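PDB 2HK0: D-psicose 3-epimerase from Agrobacterium tumefaciens, which catalyses the metal-dependent epimerisation of ketohexoses at C3, interconverting D-fructose and D-psicose. Local coordinates for residues I165-E170 against N196-M201. Sequence-based numbering, arbitrary orientation.
Sequences INLCIE and NNVKVM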
loop_
_atom_site.group_PDB
_atom_site.type_symbol
_atom_site.label_atom_id
_atom_site.label_comp_id
_atom_site.label_asym_id
_atom_site.label_seq_id
_atom_site.Cartn_x
_atom_site.Cartn_y
_atom_site.Cartn_z
ATOM N N ILE A 165 14.026 35.028 -7.022
ATOM C CA ILE A 165 13.776 33.723 -7.621
ATOM C C ILE A 165 14.494 32.578 -6.902
ATOM O O ILE A 165 15.683 32.678 -6.607
ATOM C CB ILE A 165 14.245 33.719 -9.120
ATOM C CG1 ILE A 165 13.384 34.690 -9.941
ATOM C CG2 ILE A 165 14.218 32.274 -9.702
ATOM C CD1 ILE A 165 13.807 34.823 -11.423
ATOM N N ASN A 166 13.764 31.497 -6.629
ATOM C CA ASN A 166 14.335 30.298 -6.014
ATOM C C ASN A 166 14.614 29.301 -7.133
ATOM O O ASN A 166 13.772 29.113 -8.007
ATOM C CB ASN A 166 13.357 29.658 -5.016
ATOM C CG ASN A 166 13.277 30.428 -3.711
ATOM O OD1 ASN A 166 14.297 30.797 -3.146
ATOM N ND2 ASN A 166 12.066 30.676 -3.227
ATOM N N LEU A 167 15.797 28.688 -7.107
ATOM C CA LEU A 167 16.210 27.689 -8.086
ATOM C C LEU A 167 15.971 26.323 -7.430
ATOM O O LEU A 167 16.569 26.009 -6.393
ATOM C CB LEU A 167 17.702 27.873 -8.412
ATOM C CG LEU A 167 18.050 29.272 -8.958
ATOM C CD1 LEU A 167 19.555 29.441 -9.100
ATOM C CD2 LEU A 167 17.350 29.463 -10.306
ATOM N N CYS A 168 15.097 25.514 -8.021
ATOM C CA CYS A 168 14.781 24.204 -7.451
ATOM C C CYS A 168 15.375 23.082 -8.291
ATOM O O CYS A 168 14.981 22.884 -9.443
ATOM C CB CYS A 168 13.266 24.057 -7.334
ATOM S SG CYS A 168 12.543 25.394 -6.340
ATOM N N ILE A 169 16.325 22.363 -7.695
ATOM C CA ILE A 169 17.062 21.272 -8.329
ATOM C C ILE A 169 16.265 19.981 -8.306
ATOM O O ILE A 169 16.050 19.394 -7.241
ATOM C CB ILE A 169 18.400 21.040 -7.597
ATOM C CG1 ILE A 169 19.100 22.392 -7.389
ATOM C CG2 ILE A 169 19.284 20.062 -8.387
ATOM C CD1 ILE A 169 19.386 23.161 -8.672
ATOM N N GLU A 170 15.854 19.523 -9.485
ATOM C CA GLU A 170 15.029 18.319 -9.566
ATOM C C GLU A 170 15.805 17.020 -9.513
ATOM O O GLU A 170 16.792 16.842 -10.227
ATOM C CB GLU A 170 14.162 18.352 -10.835
ATOM C CG GLU A 170 13.141 17.210 -10.941
ATOM C CD GLU A 170 12.188 17.373 -12.134
ATOM O OE1 GLU A 170 12.569 18.048 -13.116
ATOM O OE2 GLU A 170 11.067 16.816 -12.096
ATOM N N ASN A 196 20.919 30.367 -0.005
ATOM C CA ASN A 196 19.579 30.374 0.570
ATOM C C ASN A 196 18.441 30.194 -0.418
ATOM O O ASN A 196 17.360 29.750 -0.030
ATOM C CB ASN A 196 19.345 31.665 1.343
ATOM C CG ASN A 196 20.331 31.844 2.471
ATOM O OD1 ASN A 196 20.674 30.882 3.164
ATOM N ND2 ASN A 196 20.791 33.076 2.669
ATOM N N ASN A 197 18.664 30.538 -1.684
ATOM C CA ASN A 197 17.592 30.421 -2.667
ATOM C C ASN A 197 17.727 29.235 -3.619
ATOM O O ASN A 197 17.164 29.255 -4.716
ATOM C CB ASN A 197 17.461 31.736 -3.467
ATOM C CG ASN A 197 18.681 32.017 -4.329
ATOM O OD1 ASN A 197 19.816 31.829 -3.896
ATOM N ND2 ASN A 197 18.448 32.474 -5.551
ATOM N N VAL A 198 18.490 28.216 -3.217
ATOM C CA VAL A 198 18.643 27.008 -4.024
ATOM C C VAL A 198 17.999 25.925 -3.166
ATOM O O VAL A 198 18.373 25.725 -2.006
ATOM C CB VAL A 198 20.119 26.685 -4.334
ATOM C CG1 VAL A 198 20.217 25.368 -5.097
ATOM C CG2 VAL A 198 20.728 27.822 -5.197
ATOM N N LYS A 199 17.017 25.244 -3.754
ATOM C CA LYS A 199 16.218 24.240 -3.068
ATOM C C LYS A 199 16.177 22.900 -3.799
ATOM O O LYS A 199 16.558 22.793 -4.972
ATOM C CB LYS A 199 14.776 24.760 -2.952
ATOM C CG LYS A 199 14.635 26.141 -2.309
ATOM C CD LYS A 199 14.951 26.075 -0.826
ATOM C CE LYS A 199 15.107 27.468 -0.209
ATOM N NZ LYS A 199 13.929 28.321 -0.485
ATOM N N VAL A 200 15.682 21.884 -3.100
ATOM C CA VAL A 200 15.556 20.562 -3.683
ATOM C C VAL A 200 14.158 20.448 -4.268
ATOM O O VAL A 200 13.205 21.030 -3.739
ATOM C CB VAL A 200 15.739 19.442 -2.626
ATOM C CG1 VAL A 200 15.470 18.082 -3.255
ATOM C CG2 VAL A 200 17.173 19.466 -2.088
HETATM N N MSE A 201 14.040 19.695 -5.355
HETATM C CA MSE A 201 12.744 19.485 -6.003
HETATM C C MSE A 201 12.512 17.994 -6.223
HETATM O O MSE A 201 13.379 17.298 -6.768
HETATM C CB MSE A 201 12.725 20.215 -7.337
HETATM C CG MSE A 201 11.519 19.955 -8.155
HETATM SE SE MSE A 201 11.614 20.953 -9.807
HETATM C CE MSE A 201 10.187 20.016 -10.761
#
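In the eight-stranded TIM barrel, parallel strands 166-170 and 198-203 are adjacent staves of one beta-alpha-beta unit, joined through helix 183-193, with L167 and I169 paired to V198 and V200. A ladder alternates between the strands: L167 N to N197 O, K199 N to L167 O, I169 N to K199 O and M201 N to I169 O, each 2.8 Å. The last is the most bent, 141° at the hydrogen. At the N-terminal end the amide of N197 extends the ladder: with CG between backbone N and carbonyl carbon (chi1 66°), ND2 reaches I165 O at 3.0 Å, nearly straight, with I165 O in the plane of the N197 amide; ND2 also bonds A157 O of helix 142-162. L167, I169, V198 and V200 face the surrounding helices, and I169 CG1 lies 3.9 Å from V198 CG1. C168, E170, K199 and M201 start toward the barrel interior, where C168 and M201 touch H227 of strand 225-230; the K199 chain bends so that NZ comes near N166 OD1. Selenomethionine M201, extended with CG anti to the backbone N (chi1 174°), crosses E170 at a slant: SE lies 3.8 Å from E170 CB, and methyl CE sits 3.6 Å from E170 OE2.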